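Local coordinates for protein AlkD2 (Streptococcus mutans, PDB 6M9M) that binds inosine-5'-monophosphate and belongs to the HEAT-like repeat family of DNA glycosylases, though its own function is not established, at residues 23-26 with 27-30. Numbering follows the deposited sequence.
Sequences EEQR and ALTD
Arg26 and Asp30, one helical turn apart, are joined through a water rather than by a direct salt bridge. Traced outward from CB, the arginine turns at its second torsion (chi2 77°), and its CG makes the first approach, 3.9 Å from Asp30 OD2. Further out, Arg26 NE stands 4.5 Å from Asp30 OD2; the oxygen is well out of the guanidinium plane, so no N-H points at it and only the opposite charges act directly. The guanidinium and carboxylate planes are 74° apart. The same NE donates to a water at 3.0 Å, which in turn donates to Asp30 OD1 at 2.8 Å. NE also makes a weak hydrogen bond to the hydroxyl of Tyr5. At the tip, NH1 forms a salt bridge with Asp12, while Asp30 OD2 is hydrogen-bonded to the hydroxyls of Tyr5 and Tyr57; these outside partners should fix both groups and probably favour a charged carboxylate. On the neighbouring, exposed side, Gln25 bends at chi2, bringing NE2 to 3.2 Å from Thr29 OG1. That hydroxyl also lies 3.1 Å from Gln25 O, the carbonyl that accepts the N-H of Thr29 at an N-H...O angle of 170°. The equivalent i to i+4 bonds from Ala27 N, Leu28 N and Asp30 N establish regular alpha-helix throughout. The buried Ala27 touches Phe60 of helix 52-65, whereas Arg26 rests on Leu9 and Phe13 of helix 2-13. Helix 21-32 thus packs between neighbours near the N-terminal end of the all-helical array characteristic of HEAT-like repeat proteins.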
ATOM      1  N   GLU A  23       0.351  -4.520  16.506  1.00 16.13           N
ATOM      2  CA  GLU A  23       0.810  -5.567  15.604  1.00 15.46           C
ATOM      3  C   GLU A  23       2.105  -5.159  14.913  1.00 15.15           C
ATOM      4  O   GLU A  23       3.028  -5.972  14.780  1.00 14.95           O
ATOM      5  CB  GLU A  23      -0.278  -5.883  14.580  1.00 14.85           C
ATOM      6  CG  GLU A  23      -1.550  -6.480  15.180  1.00 14.99           C
ATOM      7  CD  GLU A  23      -2.665  -5.467  15.431  1.00 16.18           C
ATOM      8  OE1 GLU A  23      -2.368  -4.267  15.559  1.00 17.43           O
ATOM      9  OE2 GLU A  23      -3.845  -5.884  15.501  1.00 17.54           O
ATOM     10  N   GLU A  24       2.188  -3.905  14.476  1.00 14.84           N
ATOM     11  CA  GLU A  24       3.388  -3.402  13.825  1.00 15.81           C
ATOM     12  C   GLU A  24       4.597  -3.502  14.740  1.00 17.35           C
ATOM     13  O   GLU A  24       5.663  -3.967  14.326  1.00 16.84           O
ATOM     14  CB  GLU A  24       3.152  -1.947  13.414  1.00 17.54           C
ATOM     15  CG  GLU A  24       4.299  -1.359  12.623  1.00 19.51           C
ATOM     16  CD  GLU A  24       4.101   0.105  12.307  1.00 23.05           C
ATOM     17  OE1 GLU A  24       3.403   0.796  13.091  1.00 24.95           O
ATOM     18  OE2 GLU A  24       4.659   0.566  11.288  1.00 25.68           O
ATOM     19  N   GLN A  25       4.467  -3.043  15.986  1.00 17.94           N
ATOM     20  CA  GLN A  25       5.623  -3.054  16.875  1.00 20.65           C
ATOM     21  C   GLN A  25       6.073  -4.475  17.195  1.00 18.44           C
ATOM     22  O   GLN A  25       7.275  -4.745  17.261  1.00 18.31           O
ATOM     23  CB  GLN A  25       5.330  -2.265  18.150  1.00 27.83           C
ATOM     24  CG  GLN A  25       6.539  -2.146  19.070  1.00 36.53           C
ATOM     25  CD  GLN A  25       7.769  -1.575  18.368  1.00 42.29           C
ATOM     26  OE1 GLN A  25       7.754  -0.441  17.885  1.00 45.73           O
ATOM     27  NE2 GLN A  25       8.834  -2.371  18.296  1.00 46.61           N
ATOM     28  N   ARG A  26       5.132  -5.403  17.377  1.00 16.64           N
ATOM     29  CA  ARG A  26       5.527  -6.789  17.618  1.00 17.02           C
ATOM     30  C   ARG A  26       6.258  -7.362  16.409  1.00 16.30           C
ATOM     31  O   ARG A  26       7.285  -8.034  16.557  1.00 16.02           O
ATOM     32  CB  ARG A  26       4.292  -7.625  17.946  1.00 18.92           C
ATOM     33  CG  ARG A  26       4.604  -8.981  18.555  1.00 22.88           C
ATOM     34  CD  ARG A  26       5.004  -8.884  20.043  1.00 26.79           C
ATOM     35  NE  ARG A  26       4.938 -10.206  20.650  1.00 29.40           N
ATOM     36  CZ  ARG A  26       3.863 -10.716  21.242  1.00 30.23           C
ATOM     37  NH1 ARG A  26       2.750 -10.004  21.353  1.00 29.64           N
ATOM     38  NH2 ARG A  26       3.917 -11.941  21.747  1.00 32.11           N
ATOM     39  N   ALA A  27       5.751  -7.106  15.199  1.00 14.69           N
ATOM     40  CA  ALA A  27       6.429  -7.575  13.999  1.00 13.61           C
ATOM     41  C   ALA A  27       7.832  -6.986  13.885  1.00 14.74           C
ATOM     42  O   ALA A  27       8.790  -7.700  13.550  1.00 14.97           O
ATOM     43  CB  ALA A  27       5.596  -7.222  12.768  1.00 13.54           C
ATOM     44  N   LEU A  28       7.983  -5.684  14.138  1.00 14.79           N
ATOM     45  CA  LEU A  28       9.304  -5.069  14.042  1.00 16.03           C
ATOM     46  C   LEU A  28      10.279  -5.718  15.015  1.00 16.59           C
ATOM     47  O   LEU A  28      11.416  -6.031  14.650  1.00 17.65           O
ATOM     48  CB  LEU A  28       9.206  -3.568  14.274  1.00 18.99           C
ATOM     49  CG  LEU A  28      10.521  -2.807  14.048  1.00 21.80           C
ATOM     50  CD1 LEU A  28      11.142  -3.090  12.681  1.00 23.64           C
ATOM     51  CD2 LEU A  28      10.229  -1.326  14.197  1.00 22.56           C
ATOM     52  N   THR A  29       9.858  -5.910  16.270  1.00 17.35           N
ATOM     53  CA  THR A  29      10.707  -6.560  17.263  1.00 18.76           C
ATOM     54  C   THR A  29      11.120  -7.951  16.812  1.00 18.85           C
ATOM     55  O   THR A  29      12.297  -8.321  16.894  1.00 18.65           O
ATOM     56  CB  THR A  29       9.960  -6.641  18.594  1.00 20.64           C
ATOM     57  OG1 THR A  29       9.713  -5.315  19.073  1.00 22.74           O
ATOM     58  CG2 THR A  29      10.771  -7.411  19.633  1.00 22.16           C
ATOM     59  N   ASP A  30      10.161  -8.741  16.337  1.00 17.60           N
ATOM     60  CA  ASP A  30      10.469 -10.120  15.967  1.00 17.20           C
ATOM     61  C   ASP A  30      11.358 -10.179  14.730  1.00 17.42           C
ATOM     62  O   ASP A  30      12.260 -11.018  14.649  1.00 18.10           O
ATOM     63  CB  ASP A  30       9.170 -10.901  15.768  1.00 18.13           C
ATOM     64  CG  ASP A  30       8.394 -11.106  17.067  1.00 19.02           C
ATOM     65  OD1 ASP A  30       8.985 -10.953  18.161  1.00 20.13           O
ATOM     66  OD2 ASP A  30       7.191 -11.436  16.986  1.00 19.11           O
TER
HETATM   67  O   HOH W   1       7.896 -10.483  20.691  1.00 35.13           O